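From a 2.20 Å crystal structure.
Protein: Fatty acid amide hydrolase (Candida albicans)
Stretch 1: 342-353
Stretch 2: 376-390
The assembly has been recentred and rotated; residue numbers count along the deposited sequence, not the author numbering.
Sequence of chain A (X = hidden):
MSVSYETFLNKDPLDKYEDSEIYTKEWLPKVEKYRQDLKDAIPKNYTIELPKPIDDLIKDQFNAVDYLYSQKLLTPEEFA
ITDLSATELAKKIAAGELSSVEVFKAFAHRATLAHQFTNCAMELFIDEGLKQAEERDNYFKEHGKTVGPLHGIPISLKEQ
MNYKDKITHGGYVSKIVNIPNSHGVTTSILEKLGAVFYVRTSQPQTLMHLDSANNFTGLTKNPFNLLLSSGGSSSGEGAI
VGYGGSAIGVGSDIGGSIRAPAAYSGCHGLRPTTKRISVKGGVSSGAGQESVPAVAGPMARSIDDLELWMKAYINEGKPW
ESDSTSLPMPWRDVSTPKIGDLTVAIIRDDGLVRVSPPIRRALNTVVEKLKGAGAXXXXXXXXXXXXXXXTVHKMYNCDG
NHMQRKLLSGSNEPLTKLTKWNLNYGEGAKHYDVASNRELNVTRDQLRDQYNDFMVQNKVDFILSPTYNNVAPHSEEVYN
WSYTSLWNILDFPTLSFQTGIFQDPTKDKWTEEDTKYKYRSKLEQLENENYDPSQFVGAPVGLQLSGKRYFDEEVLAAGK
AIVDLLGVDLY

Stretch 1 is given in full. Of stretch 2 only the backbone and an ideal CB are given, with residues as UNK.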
# COMPACT_ATOMS: atom_id res chain seq x y z
N LEU A 342 -5.42 3.09 -29.29
CA LEU A 342 -5.72 2.25 -28.13
C LEU A 342 -5.72 0.77 -28.49
O LEU A 342 -6.19 0.37 -29.56
CB LEU A 342 -7.09 2.61 -27.53
CG LEU A 342 -7.33 4.06 -27.09
CD1 LEU A 342 -8.81 4.37 -27.04
CD2 LEU A 342 -6.71 4.34 -25.74
N THR A 343 -5.21 -0.05 -27.57
CA THR A 343 -5.38 -1.50 -27.62
C THR A 343 -6.29 -1.91 -26.46
O THR A 343 -6.00 -1.61 -25.30
CB THR A 343 -4.03 -2.22 -27.54
OG1 THR A 343 -3.20 -1.79 -28.62
CG2 THR A 343 -4.21 -3.74 -27.61
N VAL A 344 -7.41 -2.56 -26.77
CA VAL A 344 -8.43 -2.87 -25.78
C VAL A 344 -8.69 -4.38 -25.77
O VAL A 344 -9.06 -4.95 -26.80
CB VAL A 344 -9.74 -2.10 -26.04
CG1 VAL A 344 -10.70 -2.31 -24.89
CG2 VAL A 344 -9.47 -0.62 -26.22
N ALA A 345 -8.49 -5.01 -24.62
CA ALA A 345 -8.88 -6.40 -24.42
C ALA A 345 -10.33 -6.45 -23.95
O ALA A 345 -10.76 -5.66 -23.10
CB ALA A 345 -7.95 -7.08 -23.42
N ILE A 346 -11.10 -7.38 -24.51
CA ILE A 346 -12.54 -7.46 -24.29
C ILE A 346 -12.84 -8.71 -23.49
O ILE A 346 -12.41 -9.81 -23.86
CB ILE A 346 -13.33 -7.46 -25.61
CG1 ILE A 346 -12.80 -6.37 -26.55
CG2 ILE A 346 -14.83 -7.27 -25.35
CD1 ILE A 346 -13.02 -4.95 -26.02
N ILE A 347 -13.60 -8.55 -22.41
CA ILE A 347 -14.15 -9.69 -21.68
C ILE A 347 -15.62 -9.80 -22.07
O ILE A 347 -16.43 -8.95 -21.69
CB ILE A 347 -13.97 -9.53 -20.16
CG1 ILE A 347 -12.48 -9.64 -19.79
CG2 ILE A 347 -14.78 -10.57 -19.39
CD1 ILE A 347 -12.19 -9.42 -18.30
N ARG A 348 -15.95 -10.81 -22.87
CA ARG A 348 -17.35 -11.07 -23.21
C ARG A 348 -18.07 -11.91 -22.17
O ARG A 348 -19.31 -11.89 -22.12
CB ARG A 348 -17.46 -11.81 -24.56
CG ARG A 348 -16.61 -11.23 -25.66
CD ARG A 348 -17.44 -10.32 -26.50
NE ARG A 348 -16.72 -9.82 -27.67
CZ ARG A 348 -17.32 -9.19 -28.67
NH1 ARG A 348 -18.63 -9.00 -28.67
NH2 ARG A 348 -16.58 -8.73 -29.68
N ASP A 349 -17.32 -12.64 -21.35
CA ASP A 349 -17.84 -13.61 -20.39
C ASP A 349 -16.71 -13.91 -19.42
O ASP A 349 -15.63 -14.34 -19.86
CB ASP A 349 -18.35 -14.87 -21.11
CG ASP A 349 -19.01 -15.90 -20.18
OD1 ASP A 349 -18.37 -16.39 -19.21
OD2 ASP A 349 -20.19 -16.21 -20.42
N ASP A 350 -16.90 -13.66 -18.13
CA ASP A 350 -15.81 -13.85 -17.19
C ASP A 350 -15.55 -15.31 -16.86
O ASP A 350 -14.72 -15.59 -16.00
CB ASP A 350 -16.06 -13.05 -15.90
CG ASP A 350 -17.18 -13.64 -15.04
OD1 ASP A 350 -18.02 -14.41 -15.55
OD2 ASP A 350 -17.19 -13.31 -13.83
N GLY A 351 -16.23 -16.25 -17.53
CA GLY A 351 -16.04 -17.65 -17.27
C GLY A 351 -16.83 -18.19 -16.09
O GLY A 351 -16.77 -19.39 -15.82
N LEU A 352 -17.56 -17.33 -15.38
CA LEU A 352 -18.37 -17.73 -14.23
C LEU A 352 -19.86 -17.61 -14.49
O LEU A 352 -20.60 -18.58 -14.31
CB LEU A 352 -17.99 -16.90 -13.00
CG LEU A 352 -16.49 -16.91 -12.71
CD1 LEU A 352 -16.17 -16.11 -11.47
CD2 LEU A 352 -15.99 -18.35 -12.57
N VAL A 353 -20.33 -16.43 -14.90
CA VAL A 353 -21.75 -16.17 -15.07
C VAL A 353 -21.97 -15.48 -16.41
O VAL A 353 -21.50 -14.36 -16.63
CB VAL A 353 -22.33 -15.33 -13.92
CG1 VAL A 353 -23.83 -15.09 -14.12
CG2 VAL A 353 -22.09 -16.01 -12.55
N UNK A 376 -7.11 -1.42 -31.96
CA UNK A 376 -6.74 -2.83 -31.88
C UNK A 376 -7.49 -3.47 -30.72
O UNK A 376 -7.31 -3.07 -29.56
CB UNK A 376 -5.23 -3.00 -31.71
N UNK A 377 -8.36 -4.43 -31.01
CA UNK A 377 -9.09 -5.14 -29.97
C UNK A 377 -8.55 -6.56 -29.88
O UNK A 377 -8.18 -7.17 -30.89
CB UNK A 377 -10.59 -5.14 -30.25
N UNK A 378 -8.46 -7.07 -28.66
CA UNK A 378 -8.04 -8.43 -28.37
C UNK A 378 -9.20 -9.11 -27.67
O UNK A 378 -9.74 -8.57 -26.69
CB UNK A 378 -6.77 -8.47 -27.52
N UNK A 379 -9.62 -10.28 -28.17
CA UNK A 379 -10.65 -11.07 -27.51
C UNK A 379 -9.99 -11.86 -26.39
O UNK A 379 -9.05 -12.63 -26.63
CB UNK A 379 -11.36 -12.00 -28.50
N UNK A 380 -10.45 -11.65 -25.16
CA UNK A 380 -9.70 -11.97 -23.95
C UNK A 380 -10.52 -12.93 -23.09
O UNK A 380 -11.63 -12.59 -22.66
CB UNK A 380 -9.35 -10.70 -23.17
N UNK A 381 -9.97 -14.12 -22.85
CA UNK A 381 -10.59 -15.11 -21.97
C UNK A 381 -9.88 -15.02 -20.61
O UNK A 381 -8.81 -15.61 -20.44
CB UNK A 381 -10.50 -16.52 -22.56
N UNK A 382 -10.43 -14.30 -19.64
CA UNK A 382 -9.64 -13.89 -18.46
C UNK A 382 -9.34 -15.08 -17.56
O UNK A 382 -10.24 -15.86 -17.22
CB UNK A 382 -10.38 -12.81 -17.66
N UNK A 383 -8.08 -15.24 -17.16
CA UNK A 383 -7.69 -16.45 -16.43
C UNK A 383 -7.95 -16.38 -14.93
O UNK A 383 -7.96 -15.31 -14.32
CB UNK A 383 -6.20 -16.73 -16.66
N UNK A 384 -8.18 -17.55 -14.35
CA UNK A 384 -8.26 -17.72 -12.90
C UNK A 384 -9.36 -16.89 -12.26
O UNK A 384 -9.26 -16.55 -11.08
CB UNK A 384 -6.92 -17.36 -12.26
N UNK A 385 -10.42 -16.54 -13.01
CA UNK A 385 -11.52 -15.77 -12.42
C UNK A 385 -12.21 -16.54 -11.30
O UNK A 385 -12.68 -15.94 -10.34
CB UNK A 385 -12.54 -15.40 -13.50
N UNK A 386 -12.26 -17.87 -11.38
CA UNK A 386 -12.82 -18.65 -10.29
C UNK A 386 -11.98 -18.53 -9.02
O UNK A 386 -12.51 -18.34 -7.93
CB UNK A 386 -12.94 -20.12 -10.70
N UNK A 387 -10.65 -18.66 -9.15
CA UNK A 387 -9.81 -18.45 -7.97
C UNK A 387 -9.95 -17.02 -7.45
O UNK A 387 -10.00 -16.81 -6.23
CB UNK A 387 -8.35 -18.75 -8.30
N UNK A 388 -10.00 -16.03 -8.35
CA UNK A 388 -10.13 -14.65 -7.90
C UNK A 388 -11.43 -14.45 -7.14
O UNK A 388 -11.44 -13.84 -6.06
CB UNK A 388 -10.06 -13.69 -9.09
N UNK A 389 -12.53 -15.01 -7.65
CA UNK A 389 -13.83 -14.85 -7.01
C UNK A 389 -13.85 -15.49 -5.63
O UNK A 389 -14.28 -14.87 -4.65
CB UNK A 389 -14.93 -15.45 -7.88
N UNK A 390 -13.34 -16.72 -5.53
CA UNK A 390 -13.32 -17.43 -4.25
C UNK A 390 -12.39 -16.76 -3.25
O UNK A 390 -12.71 -16.66 -2.06
CB UNK A 390 -12.90 -18.89 -4.46

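Two parallel strands set the first rules, because backbone bonds fix the register before any side chain is chosen: V344 N gives to the O of 376 (2.8 Å), and the N of 378 to V344 O (2.9 Å).

Position 376 points its CB to the sheet face that carries T343, 3.9 Å from T343 OG1. Beta-branched, polar or long aliphatic chains would all suit. It is K376, whose CD passes 3.7 Å from T343 OG1 before its end leads away.

Position 377 turns to the other face, with V344 and I346; its ideal CB lies 4.5 Å from I346 CG1. An apolar, preferably branched residue fits, and I377 supplies one.

Position 378 returns to the face of T343 and A345. The small A345 leaves room beside it, so valine, isoleucine or leucine would serve. I378 reaches back with CD1 to 3.9 Å from T343 CG2.

Position 379 shares its face with I346, and the guanidinium of R348 lies within reach of a long side chain. An acid is the obvious answer, glutamine a weaker one. E379 forms a salt bridge with two hydrogen bonds, R348 NE to OE1 (2.9 Å) and R348 NH2 to OE2 (2.8 Å).

Position 380 donates its N to I346 O (3.0 Å) and aims its CB toward stretch 1, near A345 CB and I347 CG1. A large apolar side chain suits; F380 places CD2 3.8 Å from I347 CG1. A water joins R348 N to F380 O.

Position 381 points away, so many polar residues would do. D381 bends its end back, and a second water bridges its OD1 to D349 O.

Position 382 points toward I347, its phi of -71° allowing proline; a compact apolar residue fits. P382 sets CB 3.9 Å from I347 CD1.

Positions 383 and 384 face away. At 383 a phi of -85° admits proline among many residues, and it is P383; at 384 the positive phi of 60° favours glycine or asparagine. N384 stands at the N-cap position without a side-chain capping bond.

Position 385 opens the helix with its ideal CB 3.3 Å from D350 O, an acceptor asking for a short donor. Serine or threonine answers; T385 OG1 donates to D350 O at 2.7 Å.

Position 386 lies beside L352 CD2, so a long chain with an aliphatic base works: K386, CB 4.0 Å from that atom.

Positions 387, 388 and 390 lie on the helix without contact, so any helix-compatible side chain would suit; they are L387, A388 and E390.

Position 389 points toward L352 CD1, inviting an apolar or aromatic residue. Y389 brings its CB to 3.8 Å from that methyl.

Stretch 2, residues 376-390: KIIEFDPPNTKLAYE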
# COMPACT_ATOMS: atom_id res chain seq x y z
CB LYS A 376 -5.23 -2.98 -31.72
CG LYS A 376 -4.71 -4.42 -31.73
CD LYS A 376 -3.26 -4.45 -31.23
CE LYS A 376 -2.46 -5.67 -31.70
NZ LYS A 376 -2.95 -6.97 -31.16
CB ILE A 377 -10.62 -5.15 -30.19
CG1 ILE A 377 -11.00 -6.10 -31.30
CG2 ILE A 377 -11.17 -3.74 -30.45
CD1 ILE A 377 -12.25 -6.88 -30.98
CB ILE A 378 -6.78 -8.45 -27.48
CG1 ILE A 378 -5.59 -7.81 -28.19
CG2 ILE A 378 -6.46 -9.86 -27.01
CD1 ILE A 378 -4.37 -7.67 -27.31
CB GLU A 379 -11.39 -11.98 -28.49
CG GLU A 379 -12.23 -11.24 -29.54
CD GLU A 379 -13.49 -10.53 -28.98
OE1 GLU A 379 -14.09 -11.01 -28.00
OE2 GLU A 379 -13.89 -9.49 -29.56
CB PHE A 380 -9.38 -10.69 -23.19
CG PHE A 380 -8.60 -10.90 -21.93
CD1 PHE A 380 -7.57 -11.82 -21.87
CD2 PHE A 380 -8.87 -10.12 -20.81
CE1 PHE A 380 -6.84 -11.98 -20.70
CE2 PHE A 380 -8.15 -10.27 -19.64
CZ PHE A 380 -7.13 -11.20 -19.58
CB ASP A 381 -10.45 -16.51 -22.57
CG ASP A 381 -11.29 -17.55 -21.85
OD1 ASP A 381 -11.79 -17.27 -20.73
OD2 ASP A 381 -11.45 -18.66 -22.41
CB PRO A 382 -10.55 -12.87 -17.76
CG PRO A 382 -11.93 -13.29 -18.15
CD PRO A 382 -11.81 -13.79 -19.58
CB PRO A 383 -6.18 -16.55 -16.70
CG PRO A 383 -5.76 -15.12 -16.91
CD PRO A 383 -6.94 -14.38 -17.49
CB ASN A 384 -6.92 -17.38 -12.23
CG ASN A 384 -5.96 -18.53 -12.27
OD1 ASN A 384 -6.35 -19.67 -12.05
ND2 ASN A 384 -4.70 -18.24 -12.56
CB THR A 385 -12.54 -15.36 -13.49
OG1 THR A 385 -12.97 -16.51 -14.23
CG2 THR A 385 -11.94 -14.32 -14.46
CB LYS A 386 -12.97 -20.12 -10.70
CG LYS A 386 -13.56 -21.00 -9.61
CD LYS A 386 -13.92 -22.37 -10.15
CE LYS A 386 -14.26 -23.34 -9.03
NZ LYS A 386 -14.63 -24.70 -9.55
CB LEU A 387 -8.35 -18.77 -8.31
CG LEU A 387 -7.33 -18.69 -7.18
CD1 LEU A 387 -7.64 -19.72 -6.10
CD2 LEU A 387 -5.91 -18.87 -7.73
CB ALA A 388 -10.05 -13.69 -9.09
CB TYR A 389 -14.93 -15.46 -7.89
CG TYR A 389 -16.31 -15.38 -7.28
CD1 TYR A 389 -17.07 -14.22 -7.37
CD2 TYR A 389 -16.87 -16.47 -6.61
CE1 TYR A 389 -18.36 -14.15 -6.83
CE2 TYR A 389 -18.16 -16.41 -6.05
CZ TYR A 389 -18.89 -15.24 -6.17
OH TYR A 389 -20.16 -15.17 -5.61
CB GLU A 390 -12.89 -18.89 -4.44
CG GLU A 390 -14.03 -19.81 -4.87
CD GLU A 390 -13.54 -21.06 -5.58
OE1 GLU A 390 -14.39 -21.77 -6.18
OE2 GLU A 390 -12.32 -21.36 -5.53
O HOH W 1 -14.24 -12.79 -23.12
O HOH W 2 -14.58 -16.49 -20.44
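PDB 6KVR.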